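Side-chain contacts in putative lipoprotein (Bacteroides fragilis, PDB 3QNK), which probably binds glycans at the outer membrane as a SusD-like lipoprotein, working with a partner transporter in nutrient uptake: residues W58-Y63 against A68-D73; E207-G212 against A392-N397; T293-A298 against C309-G314. One frame throughout, in Å; residues are numbered along the deposited sequence.

Contact 1 of 3, residues W58-Y63 against A68-D73. With PO4 (phosphate ion), chain H.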
loop_
_atom_site.group_PDB
_atom_site.type_symbol
_atom_site.label_atom_id
_atom_site.label_comp_id
_atom_site.label_asym_id
_atom_site.label_seq_id
_atom_site.Cartn_x
_atom_site.Cartn_y
_atom_site.Cartn_z
ATOM N N TRP B 58 -14.958 3.682 5.333
ATOM C CA TRP B 58 -14.822 4.789 4.407
ATOM C C TRP B 58 -15.442 6.109 4.799
ATOM O O TRP B 58 -15.052 7.118 4.197
ATOM C CB TRP B 58 -15.485 4.408 3.068
ATOM C CG TRP B 58 -14.913 3.227 2.327
ATOM C CD1 TRP B 58 -13.767 2.542 2.613
ATOM C CD2 TRP B 58 -15.429 2.651 1.111
ATOM N NE1 TRP B 58 -13.585 1.520 1.702
ATOM C CE2 TRP B 58 -14.599 1.556 0.779
ATOM C CE3 TRP B 58 -16.579 2.888 0.328
ATOM C CZ2 TRP B 58 -14.842 0.743 -0.338
ATOM C CZ3 TRP B 58 -16.836 2.063 -0.757
ATOM C CH2 TRP B 58 -15.953 1.029 -1.102
ATOM N N PHE B 59 -16.494 6.129 5.657
ATOM C CA PHE B 59 -17.209 7.405 5.804
ATOM C C PHE B 59 -17.238 8.011 7.192
ATOM O O PHE B 59 -18.095 8.868 7.435
ATOM C CB PHE B 59 -18.630 7.290 5.242
ATOM C CG PHE B 59 -18.627 6.798 3.804
ATOM C CD1 PHE B 59 -17.942 7.493 2.810
ATOM C CD2 PHE B 59 -19.278 5.619 3.452
ATOM C CE1 PHE B 59 -17.921 7.018 1.496
ATOM C CE2 PHE B 59 -19.246 5.142 2.144
ATOM C CZ PHE B 59 -18.553 5.829 1.183
ATOM N N LYS B 60 -16.226 7.707 8.042
ATOM C CA LYS B 60 -16.159 8.281 9.380
ATOM C C LYS B 60 -16.093 9.831 9.363
ATOM O O LYS B 60 -16.601 10.463 10.309
ATOM C CB LYS B 60 -15.003 7.693 10.182
ATOM C CG LYS B 60 -15.448 6.522 11.032
ATOM C CD LYS B 60 -14.277 5.871 11.702
ATOM C CE LYS B 60 -14.735 4.667 12.454
ATOM N NZ LYS B 60 -13.589 3.988 13.094
ATOM N N PHE B 61 -15.560 10.438 8.269
ATOM C CA PHE B 61 -15.468 11.910 8.129
ATOM C C PHE B 61 -16.838 12.547 8.268
ATOM O O PHE B 61 -17.016 13.546 8.965
ATOM C CB PHE B 61 -14.845 12.300 6.757
ATOM C CG PHE B 61 -14.851 13.774 6.405
ATOM C CD1 PHE B 61 -15.947 14.353 5.757
ATOM C CD2 PHE B 61 -13.752 14.582 6.692
ATOM C CE1 PHE B 61 -15.969 15.730 5.464
ATOM C CE2 PHE B 61 -13.766 15.952 6.362
ATOM C CZ PHE B 61 -14.894 16.521 5.796
ATOM N N ASN B 62 -17.805 11.967 7.580
ATOM C CA ASN B 62 -19.170 12.460 7.524
ATOM C C ASN B 62 -19.838 12.610 8.907
ATOM O O ASN B 62 -20.820 13.326 9.022
ATOM C CB ASN B 62 -19.989 11.542 6.640
ATOM C CG ASN B 62 -19.668 11.684 5.173
ATOM O OD1 ASN B 62 -19.304 12.744 4.696
ATOM N ND2 ASN B 62 -19.868 10.635 4.412
ATOM N N TYR B 63 -19.287 11.985 9.943
ATOM C CA TYR B 63 -19.848 12.052 11.297
ATOM C C TYR B 63 -18.784 12.551 12.304
ATOM O O TYR B 63 -18.974 12.392 13.491
ATOM C CB TYR B 63 -20.411 10.669 11.714
ATOM C CG TYR B 63 -21.158 9.957 10.605
ATOM C CD1 TYR B 63 -22.467 10.320 10.266
ATOM C CD2 TYR B 63 -20.517 9.005 9.803
ATOM C CE1 TYR B 63 -23.145 9.697 9.203
ATOM C CE2 TYR B 63 -21.175 8.409 8.713
ATOM C CZ TYR B 63 -22.492 8.738 8.440
ATOM O OH TYR B 63 -23.121 8.110 7.408
ATOM N N ALA B 68 -6.376 10.206 14.547
ATOM C CA ALA B 68 -5.053 9.948 14.000
ATOM C C ALA B 68 -4.849 8.423 13.735
ATOM O O ALA B 68 -4.207 8.034 12.753
ATOM C CB ALA B 68 -4.001 10.460 14.952
ATOM N N SER B 69 -5.445 7.576 14.601
ATOM C CA SER B 69 -5.409 6.111 14.537
ATOM C C SER B 69 -6.310 5.601 13.393
ATOM O O SER B 69 -5.918 4.647 12.730
ATOM C CB SER B 69 -5.790 5.503 15.877
ATOM O OG SER B 69 -6.254 6.502 16.773
ATOM N N ASP B 70 -7.476 6.248 13.118
ATOM C CA ASP B 70 -8.296 5.920 11.945
ATOM C C ASP B 70 -8.433 7.212 11.110
ATOM O O ASP B 70 -9.441 7.913 11.229
ATOM C CB ASP B 70 -9.665 5.285 12.299
ATOM C CG ASP B 70 -10.369 4.576 11.128
ATOM O OD1 ASP B 70 -9.807 4.560 9.996
ATOM O OD2 ASP B 70 -11.461 4.019 11.344
ATOM N N PRO B 71 -7.382 7.590 10.340
ATOM C CA PRO B 71 -7.415 8.884 9.652
ATOM C C PRO B 71 -8.282 8.961 8.408
ATOM O O PRO B 71 -8.720 10.057 8.057
ATOM C CB PRO B 71 -5.947 9.152 9.315
ATOM C CG PRO B 71 -5.298 7.873 9.332
ATOM C CD PRO B 71 -6.084 6.921 10.149
ATOM N N GLN B 72 -8.487 7.837 7.728
ATOM C CA GLN B 72 -9.227 7.706 6.471
ATOM C C GLN B 72 -8.722 8.735 5.449
ATOM O O GLN B 72 -9.502 9.421 4.788
ATOM C CB GLN B 72 -10.743 7.765 6.703
ATOM C CG GLN B 72 -11.196 6.619 7.608
ATOM C CD GLN B 72 -12.661 6.342 7.725
ATOM O OE1 GLN B 72 -13.538 6.973 7.106
ATOM N NE2 GLN B 72 -12.936 5.335 8.519
ATOM N N ASP B 73 -7.376 8.816 5.335
ATOM C CA ASP B 73 -6.615 9.734 4.475
ATOM C C ASP B 73 -6.398 9.153 3.091
ATOM O O ASP B 73 -5.787 9.800 2.238
ATOM C CB ASP B 73 -5.258 10.057 5.131
ATOM C CG ASP B 73 -4.291 8.895 5.309
ATOM O OD1 ASP B 73 -4.766 7.738 5.463
ATOM O OD2 ASP B 73 -3.053 9.140 5.287
HETATM P P PO4 H . -5.486 8.995 18.792
HETATM O O1 PO4 H . -6.561 10.019 18.242
HETATM O O2 PO4 H . -4.911 9.443 20.224
HETATM O O3 PO4 H . -6.079 7.569 18.927
HETATM O O4 PO4 H . -4.241 8.796 17.899
HETATM O O HOH W 1 -14.021 9.276 6.117
#

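Contact 2 of 3, residues E207-G212 against A392-N397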
loop_
_atom_site.group_PDB
_atom_site.type_symbol
_atom_site.label_atom_id
_atom_site.label_comp_id
_atom_site.label_asym_id
_atom_site.label_seq_id
_atom_site.Cartn_x
_atom_site.Cartn_y
_atom_site.Cartn_z
ATOM N N GLU B 207 -2.751 33.217 -19.474
ATOM C CA GLU B 207 -1.832 32.417 -20.258
ATOM C C GLU B 207 -2.540 31.271 -20.983
ATOM O O GLU B 207 -2.257 31.033 -22.150
ATOM C CB GLU B 207 -0.698 31.887 -19.375
ATOM C CG GLU B 207 0.276 32.973 -18.954
ATOM C CD GLU B 207 0.862 33.819 -20.063
ATOM O OE1 GLU B 207 1.232 33.264 -21.125
ATOM O OE2 GLU B 207 0.948 35.049 -19.860
ATOM N N VAL B 208 -3.479 30.598 -20.319
ATOM C CA VAL B 208 -4.225 29.472 -20.891
ATOM C C VAL B 208 -5.168 29.957 -22.026
ATOM O O VAL B 208 -5.347 29.248 -23.037
ATOM C CB VAL B 208 -4.978 28.699 -19.787
ATOM C CG1 VAL B 208 -5.628 27.432 -20.341
ATOM C CG2 VAL B 208 -4.039 28.353 -18.647
ATOM N N TYR B 209 -5.703 31.197 -21.885
ATOM C CA TYR B 209 -6.590 31.786 -22.887
ATOM C C TYR B 209 -5.880 31.972 -24.242
ATOM O O TYR B 209 -6.536 31.995 -25.295
ATOM C CB TYR B 209 -7.142 33.133 -22.404
ATOM C CG TYR B 209 -8.065 33.075 -21.202
ATOM C CD1 TYR B 209 -9.095 32.133 -21.125
ATOM C CD2 TYR B 209 -7.964 34.011 -20.178
ATOM C CE1 TYR B 209 -9.974 32.107 -20.039
ATOM C CE2 TYR B 209 -8.809 33.966 -19.067
ATOM C CZ TYR B 209 -9.821 33.020 -19.004
ATOM O OH TYR B 209 -10.662 33.004 -17.911
ATOM N N LYS B 210 -4.546 32.073 -24.210
ATOM C CA LYS B 210 -3.704 32.269 -25.380
ATOM C C LYS B 210 -3.277 30.941 -26.049
ATOM O O LYS B 210 -2.777 30.966 -27.182
ATOM C CB LYS B 210 -2.431 33.057 -24.973
ATOM C CG LYS B 210 -2.681 34.458 -24.430
ATOM C CD LYS B 210 -1.391 35.095 -23.916
ATOM C CE LYS B 210 -1.671 36.224 -22.947
ATOM N NZ LYS B 210 -0.425 36.705 -22.289
ATOM N N LEU B 211 -3.470 29.804 -25.366
ATOM C CA LEU B 211 -2.967 28.510 -25.827
ATOM C C LEU B 211 -3.915 27.697 -26.736
ATOM O O LEU B 211 -3.660 26.501 -26.976
ATOM C CB LEU B 211 -2.541 27.674 -24.608
ATOM C CG LEU B 211 -1.312 28.232 -23.906
ATOM C CD1 LEU B 211 -1.090 27.577 -22.581
ATOM C CD2 LEU B 211 -0.078 28.180 -24.803
ATOM N N GLY B 212 -4.927 28.362 -27.297
ATOM C CA GLY B 212 -5.860 27.725 -28.215
ATOM C C GLY B 212 -6.783 26.652 -27.658
ATOM O O GLY B 212 -7.164 25.727 -28.380
ATOM N N ALA B 392 -13.009 24.735 -18.845
ATOM C CA ALA B 392 -14.069 25.357 -18.045
ATOM C C ALA B 392 -13.556 25.925 -16.709
ATOM O O ALA B 392 -14.042 26.969 -16.264
ATOM C CB ALA B 392 -15.170 24.356 -17.776
ATOM N N GLU B 393 -12.560 25.251 -16.085
ATOM C CA GLU B 393 -11.991 25.656 -14.809
ATOM C C GLU B 393 -11.259 26.985 -14.891
ATOM O O GLU B 393 -11.287 27.747 -13.920
ATOM C CB GLU B 393 -11.037 24.591 -14.301
ATOM C CG GLU B 393 -11.059 24.489 -12.796
ATOM C CD GLU B 393 -10.045 23.529 -12.220
ATOM O OE1 GLU B 393 -10.068 22.328 -12.595
ATOM O OE2 GLU B 393 -9.235 23.986 -11.377
ATOM N N ILE B 394 -10.583 27.265 -16.032
ATOM C CA ILE B 394 -9.847 28.508 -16.231
ATOM C C ILE B 394 -10.811 29.674 -15.998
ATOM O O ILE B 394 -10.525 30.538 -15.179
ATOM C CB ILE B 394 -9.179 28.532 -17.631
ATOM C CG1 ILE B 394 -8.283 27.287 -17.850
ATOM C CG2 ILE B 394 -8.444 29.836 -17.940
ATOM C CD1 ILE B 394 -7.207 27.008 -16.797
ATOM N N TYR B 395 -11.995 29.615 -16.608
ATOM C CA TYR B 395 -13.011 30.647 -16.495
ATOM C C TYR B 395 -13.494 30.842 -15.059
ATOM O O TYR B 395 -13.603 31.988 -14.599
ATOM C CB TYR B 395 -14.191 30.312 -17.398
ATOM C CG TYR B 395 -13.850 30.407 -18.864
ATOM C CD1 TYR B 395 -13.847 31.633 -19.519
ATOM C CD2 TYR B 395 -13.532 29.269 -19.604
ATOM C CE1 TYR B 395 -13.530 31.730 -20.866
ATOM C CE2 TYR B 395 -13.211 29.355 -20.958
ATOM C CZ TYR B 395 -13.209 30.592 -21.585
ATOM O OH TYR B 395 -12.924 30.723 -22.919
ATOM N N LEU B 396 -13.753 29.739 -14.350
ATOM C CA LEU B 396 -14.281 29.768 -12.987
ATOM C C LEU B 396 -13.215 30.162 -11.952
ATOM O O LEU B 396 -13.537 30.910 -11.039
ATOM C CB LEU B 396 -14.949 28.427 -12.642
ATOM C CG LEU B 396 -16.301 28.201 -13.348
ATOM C CD1 LEU B 396 -16.822 26.815 -13.140
ATOM C CD2 LEU B 396 -17.332 29.183 -12.881
ATOM N N ASN B 397 -11.944 29.747 -12.137
ATOM C CA ASN B 397 -10.831 30.171 -11.282
ATOM C C ASN B 397 -10.598 31.665 -11.457
ATOM O O ASN B 397 -10.374 32.375 -10.484
ATOM C CB ASN B 397 -9.550 29.395 -11.622
ATOM C CG ASN B 397 -9.601 27.917 -11.310
ATOM O OD1 ASN B 397 -10.545 27.409 -10.714
ATOM N ND2 ASN B 397 -8.565 27.195 -11.694
#

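Contact 3 of 3, residues T293-A298 against C309-G314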
loop_
_atom_site.group_PDB
_atom_site.type_symbol
_atom_site.label_atom_id
_atom_site.label_comp_id
_atom_site.label_asym_id
_atom_site.label_seq_id
_atom_site.Cartn_x
_atom_site.Cartn_y
_atom_site.Cartn_z
ATOM N N THR B 293 -38.161 23.916 -8.463
ATOM C CA THR B 293 -38.825 23.690 -7.177
ATOM C C THR B 293 -37.799 22.969 -6.262
ATOM O O THR B 293 -37.025 22.111 -6.736
ATOM C CB THR B 293 -40.137 22.918 -7.367
ATOM O OG1 THR B 293 -41.016 23.702 -8.166
ATOM C CG2 THR B 293 -40.846 22.619 -6.050
ATOM N N GLN B 294 -37.737 23.383 -4.983
ATOM C CA GLN B 294 -36.812 22.787 -4.007
ATOM C C GLN B 294 -37.553 21.710 -3.259
ATOM O O GLN B 294 -38.652 21.969 -2.756
ATOM C CB GLN B 294 -36.246 23.844 -3.041
ATOM C CG GLN B 294 -35.621 25.082 -3.677
ATOM C CD GLN B 294 -34.387 24.774 -4.448
ATOM O OE1 GLN B 294 -33.301 24.676 -3.894
ATOM N NE2 GLN B 294 -34.528 24.622 -5.754
ATOM N N TYR B 295 -36.970 20.498 -3.175
ATOM C CA TYR B 295 -37.650 19.382 -2.513
ATOM C C TYR B 295 -36.981 18.912 -1.241
ATOM O O TYR B 295 -37.639 18.223 -0.479
ATOM C CB TYR B 295 -37.775 18.203 -3.475
ATOM C CG TYR B 295 -38.689 18.498 -4.640
ATOM C CD1 TYR B 295 -38.207 19.107 -5.792
ATOM C CD2 TYR B 295 -40.042 18.157 -4.595
ATOM C CE1 TYR B 295 -39.047 19.387 -6.869
ATOM C CE2 TYR B 295 -40.886 18.418 -5.669
ATOM C CZ TYR B 295 -40.387 19.044 -6.799
ATOM O OH TYR B 295 -41.213 19.313 -7.859
ATOM N N SER B 296 -35.700 19.254 -0.990
ATOM C CA SER B 296 -34.963 18.731 0.168
ATOM C C SER B 296 -35.645 18.932 1.481
ATOM O O SER B 296 -35.571 18.031 2.317
ATOM C CB SER B 296 -33.566 19.327 0.252
ATOM O OG SER B 296 -32.807 18.890 -0.862
ATOM N N GLN B 297 -36.314 20.086 1.687
ATOM C CA GLN B 297 -36.955 20.385 2.978
ATOM C C GLN B 297 -38.449 20.051 2.982
ATOM O O GLN B 297 -39.174 20.452 3.906
ATOM C CB GLN B 297 -36.706 21.842 3.399
ATOM C CG GLN B 297 -35.214 22.271 3.450
ATOM C CD GLN B 297 -34.273 21.298 4.137
ATOM O OE1 GLN B 297 -34.487 20.921 5.293
ATOM N NE2 GLN B 297 -33.182 20.901 3.437
ATOM N N ALA B 298 -38.897 19.239 2.001
ATOM C CA ALA B 298 -40.279 18.786 1.926
ATOM C C ALA B 298 -40.603 17.867 3.094
ATOM O O ALA B 298 -39.722 17.089 3.496
ATOM C CB ALA B 298 -40.510 18.055 0.621
ATOM N N CYS B 309 -45.923 17.674 -10.669
ATOM C CA CYS B 309 -44.767 18.533 -10.385
ATOM C C CYS B 309 -43.778 18.239 -11.530
ATOM O O CYS B 309 -43.916 17.191 -12.186
ATOM C CB CYS B 309 -44.198 18.225 -8.995
ATOM S SG CYS B 309 -42.998 16.859 -8.936
ATOM N N GLY B 310 -42.851 19.108 -11.841
ATOM C CA GLY B 310 -42.008 18.752 -12.989
ATOM C C GLY B 310 -40.578 18.494 -12.611
ATOM O O GLY B 310 -39.660 18.963 -13.304
ATOM N N ILE B 311 -40.395 17.771 -11.483
ATOM C CA ILE B 311 -39.111 17.553 -10.829
ATOM C C ILE B 311 -37.968 17.348 -11.845
ATOM O O ILE B 311 -36.975 18.079 -11.752
ATOM C CB ILE B 311 -39.139 16.466 -9.722
ATOM C CG1 ILE B 311 -37.786 16.379 -9.012
ATOM C CG2 ILE B 311 -39.632 15.105 -10.231
ATOM C CD1 ILE B 311 -37.791 16.095 -7.619
ATOM N N TYR B 312 -38.144 16.473 -12.850
ATOM C CA TYR B 312 -37.067 16.193 -13.807
ATOM C C TYR B 312 -37.305 16.799 -15.197
ATOM O O TYR B 312 -36.555 16.490 -16.116
ATOM C CB TYR B 312 -36.817 14.670 -13.918
ATOM C CG TYR B 312 -36.631 13.998 -12.571
ATOM C CD1 TYR B 312 -35.774 14.537 -11.610
ATOM C CD2 TYR B 312 -37.294 12.816 -12.263
ATOM C CE1 TYR B 312 -35.589 13.915 -10.381
ATOM C CE2 TYR B 312 -37.141 12.202 -11.019
ATOM C CZ TYR B 312 -36.291 12.760 -10.080
ATOM O OH TYR B 312 -36.098 12.159 -8.862
ATOM N N GLU B 313 -38.311 17.693 -15.335
ATOM C CA GLU B 313 -38.671 18.408 -16.548
ATOM C C GLU B 313 -38.082 19.832 -16.557
ATOM O O GLU B 313 -37.965 20.476 -15.520
ATOM C CB GLU B 313 -40.217 18.478 -16.649
ATOM C CG GLU B 313 -40.909 17.222 -17.185
ATOM C CD GLU B 313 -42.354 16.965 -16.771
ATOM O OE1 GLU B 313 -43.072 17.945 -16.463
ATOM O OE2 GLU B 313 -42.772 15.779 -16.770
ATOM N N GLY B 314 -37.730 20.296 -17.739
ATOM C CA GLY B 314 -37.289 21.658 -18.046
ATOM C C GLY B 314 -35.996 22.190 -17.479
ATOM O O GLY B 314 -35.776 23.411 -17.500
#

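Contact 1 of 3, residues W58-Y63 against A68-D73
Gln72 reaches across to the backbone of 58-63 with its side-chain amide, and Lys60 answers with a salt bridge to Asp70. The carbonyl oxygen Gln72 OE1 accepts the backbone N-H of Lys60 at 2.9 Å; the bond is bent, 143° at the hydrogen, and the donor stands 27° out of the amide's carbonyl plane. A water gives OE1 a second bond, lying 2.6 Å from Gln72 OE1, and itself accepts the N-H of Phe61, so that one oxygen serves two successive backbone amides, one directly and one through the water. Alongside, the amide nitrogen Gln72 NE2 lies against the methylenes of Lys60, 3.5 Å from Lys60 CD, where the two side chains cross at about a right angle. The lysine chain runs extended beyond CG and carries NZ to 2.8 Å from Asp70 OD2, on the anti lone pair of that oxygen.

Apart from Trp58, the last residue of helix 55-58, both segments lie in the loop that leads to helix 76-93 in this alpha-helical SusD-family fold. Phe59 is the first residue to leave the helix, and a short 3-10 turn, 60-62, follows; the two amides gripped from Gln72 are at its start. The contact thus pins the beginning of the loop to its later part.

In the second shell, NE2 of Gln72 donates to the carbonyl of Ala56 in helix 55-58 and to Asp70 OD2 at 3.4 Å, a weak link between amide and carboxylate beside the lysine. Asp70 has its CG anti to the backbone N (chi1 -164°), which turns the carboxylate toward Lys60, while its own N-H is bonded to Ser67 OG. Ser69 OG meets a phosphate ion, probably from the crystallisation liquor.

Contact 2 of 3, residues E207-G212 against A392-N397
Val208 and Ile394 make the aliphatic part of this helix-to-helix contact, facing each other where the two backbones come nearest, with CA atoms 7.4 Å apart. The closest approach is between Val208 CG1 and Ile394 CG1, at 3.6 Å. Ile394 CD1 lies against both methyls of Val208, at 3.9 Å from CG1 and from CG2 of that residue, so the end of the isoleucine chain spans the fork of the valine.

Aromatic contacts lie to one side of this pair. The Tyr209 side chain slides past Ile394 in the opposite direction, and the methyl Ile394 CG2 meets its phenol at CE1, 3.5 Å away. CG2 stands anti to the backbone N of Ile394 while CG1 lies beside that N (chi1 -55°), and this division sends one branch to the tyrosine and the other to the valine. Tyr209 also meets Tyr395: its CE1 sits 3.7 Å above one face of the Tyr395 ring, toward the rim. The rings are oblique, planes at 51° and centroids 5.2 Å apart. Tyr395 makes a further, edge-to-face pair with Tyr391 and packs on helix 408-420.

One polar bond borders the apolar patch: Tyr209 OH hydrogen-bonds Asp398 OD2 of helix 391-405, which fixes the far end of the ring to the partner helix. Away from 207-212, Glu393 forms a salt bridge with Arg190 of helix 181-194.

The end region of helix 198-209 here packs on the beginning of helix 391-405, consistent with the TPR-related helical scaffold of the SusD family. The join between the two segments is apolar and aromatic, while the phenol hydroxyl, at its border, is satisfied by Asp398.

Contact 3 of 3, residues T293-A298 against C309-G314
The Tyr295 ring takes a methyl on one face and a sulfur obliquely near its hydroxyl end. Ile311 CD1 stands 3.5 Å above the plane, somewhat toward the rim, in a CH-pi contact that places it 3.7 Å from the ring centroid and 19° off the normal. Its closest ring atom is Tyr295 CD1. Ile311 puts CG1 anti to its backbone N (chi1 -175°), which carries the terminal methyl over the phenol, whereas its other branch, CG2, lies over the centre of the Tyr312 ring. One isoleucine therefore separates two tyrosines, with a branch on a face of each. Phe304 meets the Tyr295 ring edge-to-face.

Cys309 SG approaches from the hydroxyl side, 5.1 Å from the Tyr295 centroid and 64° off its normal, an oblique sulfur-aromatic contact. The sulfur is 3.2 Å from Tyr295 OH, and Cys309 CB is also close to that oxygen.

Each segment bends in a type I beta turn, Tyr295 to Ala298 and Gly310 to Glu313, and both loops fall within the SusD-family region and pack beside strands 469-475 and 480-488. Tyr295 begins the first turn and is held at its backbone N by Asp282 of helix 278-283, while its side chain also packs on Val483. Ile311 likewise touches Phe481 of strand 480-488.

The contact thus rests chiefly on dispersion and the weak attraction of a methyl to a pi face, with a polarisable sulfur beside the phenol; the buried Tyr295 side chain links the two loops to strand 480-488.

Overall arrangement
Along the chain, contact 1 closes before the other two open, and contact 3 is nested in the long loop closed by contact 2. The three are well separated: centres lie 33 to 35 Å apart, and the nearest atoms of contacts 1 and 3 are still about 16 Å from each other, so none touches another. Contacts 1 and 2 sit on opposite sides of the chain's centre. Contact 2 brings together helices 198-209 and 391-405, from distant parts of the sequence of this SusD-like protein, whereas contacts 1 and 3 are clasps within loops that each fix a local fold of the chain.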